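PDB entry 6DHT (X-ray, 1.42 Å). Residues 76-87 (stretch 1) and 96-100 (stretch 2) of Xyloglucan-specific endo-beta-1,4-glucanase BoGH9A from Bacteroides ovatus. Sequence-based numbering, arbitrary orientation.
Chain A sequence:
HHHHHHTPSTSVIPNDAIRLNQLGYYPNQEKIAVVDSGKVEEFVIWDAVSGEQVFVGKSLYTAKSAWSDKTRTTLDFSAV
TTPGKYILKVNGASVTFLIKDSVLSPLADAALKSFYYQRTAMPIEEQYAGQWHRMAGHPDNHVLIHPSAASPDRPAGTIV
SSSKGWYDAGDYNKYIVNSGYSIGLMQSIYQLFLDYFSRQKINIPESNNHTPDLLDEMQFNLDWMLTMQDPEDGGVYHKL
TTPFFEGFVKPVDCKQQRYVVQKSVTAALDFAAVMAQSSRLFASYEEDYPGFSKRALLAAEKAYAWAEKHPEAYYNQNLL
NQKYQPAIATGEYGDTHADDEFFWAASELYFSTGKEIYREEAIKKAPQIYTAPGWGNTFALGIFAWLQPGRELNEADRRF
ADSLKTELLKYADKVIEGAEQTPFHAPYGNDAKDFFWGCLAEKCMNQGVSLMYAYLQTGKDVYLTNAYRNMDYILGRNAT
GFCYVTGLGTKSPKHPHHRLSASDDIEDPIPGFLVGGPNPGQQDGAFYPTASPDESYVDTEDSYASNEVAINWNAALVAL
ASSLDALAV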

# COMPACT_ATOMS: atom_id res chain seq x y z
N ASP A 76 -27.32 -7.26 -9.60
CA ASP A 76 -27.42 -6.39 -8.42
C ASP A 76 -28.43 -6.95 -7.41
O ASP A 76 -29.64 -6.88 -7.64
CB ASP A 76 -27.82 -4.98 -8.85
CG ASP A 76 -27.74 -3.96 -7.71
OD1 ASP A 76 -27.71 -4.35 -6.52
OD2 ASP A 76 -27.78 -2.75 -8.02
N PHE A 77 -27.92 -7.49 -6.31
CA PHE A 77 -28.73 -8.04 -5.23
C PHE A 77 -28.48 -7.28 -3.91
O PHE A 77 -28.57 -7.83 -2.80
CB PHE A 77 -28.46 -9.54 -5.07
CG PHE A 77 -27.01 -9.91 -5.10
CD1 PHE A 77 -26.34 -10.04 -6.29
CD2 PHE A 77 -26.31 -10.15 -3.92
CE1 PHE A 77 -24.98 -10.38 -6.32
CE2 PHE A 77 -24.96 -10.50 -3.94
CZ PHE A 77 -24.29 -10.61 -5.15
N SER A 78 -28.20 -5.98 -4.05
CA SER A 78 -27.94 -5.10 -2.91
C SER A 78 -29.03 -5.13 -1.84
O SER A 78 -28.76 -4.94 -0.66
CB SER A 78 -27.75 -3.65 -3.41
OG SER A 78 -26.66 -3.53 -4.30
N ALA A 79 -30.27 -5.40 -2.26
CA ALA A 79 -31.40 -5.39 -1.33
C ALA A 79 -31.34 -6.54 -0.33
O ALA A 79 -32.01 -6.51 0.68
CB ALA A 79 -32.70 -5.43 -2.11
N VAL A 80 -30.52 -7.55 -0.60
CA VAL A 80 -30.37 -8.62 0.38
C VAL A 80 -29.44 -8.10 1.47
O VAL A 80 -28.27 -7.81 1.19
CB VAL A 80 -29.79 -9.90 -0.23
CG1 VAL A 80 -29.67 -10.97 0.83
CG2 VAL A 80 -30.66 -10.40 -1.40
N THR A 81 -29.95 -7.95 2.69
CA THR A 81 -29.17 -7.33 3.76
C THR A 81 -29.02 -8.20 5.01
O THR A 81 -28.30 -7.84 5.93
CB THR A 81 -29.78 -5.98 4.17
OG1 THR A 81 -31.12 -6.21 4.64
CG2 THR A 81 -29.82 -5.01 3.01
N THR A 82 -29.68 -9.35 5.04
CA THR A 82 -29.58 -10.23 6.20
C THR A 82 -28.26 -11.01 6.20
O THR A 82 -27.96 -11.70 5.22
CB THR A 82 -30.77 -11.21 6.27
OG1 THR A 82 -31.98 -10.45 6.37
CG2 THR A 82 -30.66 -12.10 7.49
N PRO A 83 -27.48 -10.92 7.30
CA PRO A 83 -26.26 -11.74 7.37
C PRO A 83 -26.53 -13.23 7.22
O PRO A 83 -27.51 -13.76 7.77
CB PRO A 83 -25.71 -11.44 8.76
CG PRO A 83 -26.23 -10.09 9.09
CD PRO A 83 -27.61 -10.04 8.47
N GLY A 84 -25.66 -13.91 6.49
CA GLY A 84 -25.84 -15.33 6.24
C GLY A 84 -25.02 -15.82 5.07
O GLY A 84 -24.24 -15.07 4.48
N LYS A 85 -25.21 -17.10 4.73
CA LYS A 85 -24.55 -17.70 3.58
C LYS A 85 -25.60 -17.93 2.51
O LYS A 85 -26.70 -18.41 2.81
CB LYS A 85 -23.89 -19.03 3.97
CG LYS A 85 -23.17 -19.71 2.83
CD LYS A 85 -22.57 -21.06 3.25
CE LYS A 85 -21.95 -21.76 2.07
NZ LYS A 85 -21.25 -23.03 2.43
N TYR A 86 -25.27 -17.57 1.28
CA TYR A 86 -26.23 -17.52 0.18
C TYR A 86 -25.67 -18.21 -1.05
O TYR A 86 -24.46 -18.40 -1.19
CB TYR A 86 -26.59 -16.07 -0.16
CG TYR A 86 -27.31 -15.37 0.96
CD1 TYR A 86 -28.69 -15.45 1.08
CD2 TYR A 86 -26.60 -14.66 1.91
CE1 TYR A 86 -29.34 -14.83 2.10
CE2 TYR A 86 -27.24 -14.03 2.94
CZ TYR A 86 -28.62 -14.12 3.03
OH TYR A 86 -29.29 -13.51 4.06
N ILE A 87 -26.57 -18.62 -1.95
CA ILE A 87 -26.16 -19.16 -3.23
C ILE A 87 -26.68 -18.27 -4.35
O ILE A 87 -27.87 -17.95 -4.39
CB ILE A 87 -26.74 -20.56 -3.46
CG1 ILE A 87 -26.41 -21.49 -2.29
CG2 ILE A 87 -26.24 -21.14 -4.79
CD1 ILE A 87 -27.27 -22.77 -2.29
N THR A 96 -21.34 -19.66 -4.00
CA THR A 96 -21.83 -19.30 -2.67
C THR A 96 -21.07 -18.07 -2.19
O THR A 96 -19.92 -17.88 -2.56
CB THR A 96 -21.64 -20.42 -1.63
OG1 THR A 96 -20.25 -20.64 -1.42
CG2 THR A 96 -22.29 -21.71 -2.10
N PHE A 97 -21.73 -17.26 -1.38
CA PHE A 97 -21.08 -16.07 -0.83
C PHE A 97 -21.65 -15.74 0.53
O PHE A 97 -22.70 -16.24 0.93
CB PHE A 97 -21.25 -14.89 -1.79
CG PHE A 97 -22.67 -14.41 -1.93
CD1 PHE A 97 -23.18 -13.43 -1.10
CD2 PHE A 97 -23.51 -14.95 -2.90
CE1 PHE A 97 -24.49 -12.98 -1.22
CE2 PHE A 97 -24.81 -14.50 -3.03
CZ PHE A 97 -25.31 -13.52 -2.20
N LEU A 98 -20.94 -14.87 1.26
CA LEU A 98 -21.34 -14.48 2.60
C LEU A 98 -21.71 -13.02 2.64
O LEU A 98 -21.08 -12.18 1.99
CB LEU A 98 -20.20 -14.72 3.59
CG LEU A 98 -19.70 -16.15 3.79
CD1 LEU A 98 -18.54 -16.18 4.76
CD2 LEU A 98 -20.80 -17.04 4.31
N ILE A 99 -22.73 -12.73 3.45
CA ILE A 99 -23.01 -11.37 3.87
C ILE A 99 -22.75 -11.37 5.37
O ILE A 99 -23.32 -12.17 6.09
CB ILE A 99 -24.48 -10.97 3.60
CG1 ILE A 99 -24.76 -10.98 2.10
CG2 ILE A 99 -24.75 -9.60 4.19
CD1 ILE A 99 -26.25 -10.68 1.73
N LYS A 100 -21.85 -10.52 5.85
CA LYS A 100 -21.49 -10.56 7.26
C LYS A 100 -20.81 -9.27 7.67
O LYS A 100 -20.23 -8.56 6.84
CB LYS A 100 -20.55 -11.73 7.54
CG LYS A 100 -19.22 -11.62 6.85
CD LYS A 100 -18.43 -12.90 6.91
CE LYS A 100 -17.80 -13.15 8.26
NZ LYS A 100 -17.09 -14.47 8.26

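Residues 84-87 and 96-99 form neighbouring antiparallel strands joined by two hydrogen-bonded pairs. G84 N donates to I99 O (2.9 Å) and I99 N returns the bond to G84 O (3.0 Å); two residues on, Y86 N to F97 O (2.9 Å) and F97 N to Y86 O (3.0 Å) repeat the pattern. The non-hydrogen-bonded pairs K85-L98, between them, and I87-T96, beyond Y86-F97, alternate with these.

This alternation sends Y86, F97 and I99 to one face of the sheet, where the loop carrying F77 and V80 covers them. F97 adopts the p rotamer (chi1 66°), and the end of its ring comes nearer to the first stretch than its CA-to-CB bond would suggest. The ring thereby lies against Y86, whose CB sits over its face, 3.9 Å from the F97 ring centroid, as a CH-pi contact. Y86 itself is m (chi1 -65°); its ring is nearly parallel to that of F97 but slid aside, so the two barely overlap. In this position Y86 OH donates to T82 O (2.5 Å), tying the ring's polar end to the preceding loop, while Y86 CE2 meets I99 CD1 at 3.7 Å. The m,t conformation of I99 extends CD1 to this ring and also to V80 CG1 (3.5 Å). F77, also p, brings CE2 to 3.5 Å from F97 CZ, the two rings meeting obliquely. Its residue begins a type I turn closed by V80 N to F77 O (3.0 Å).

G84 has phi/psi of 162/-176°, where a CB would jam against the preceding carbonyl and be crowded by Y86 CE2.

The other face is looser. K85 is fully extended, all four chi angles t, so its aliphatic chain runs past L98, with K85 CB 3.7 Å from L98 CD2, and reaches T96, with K85 CE 3.9 Å from T96 CB.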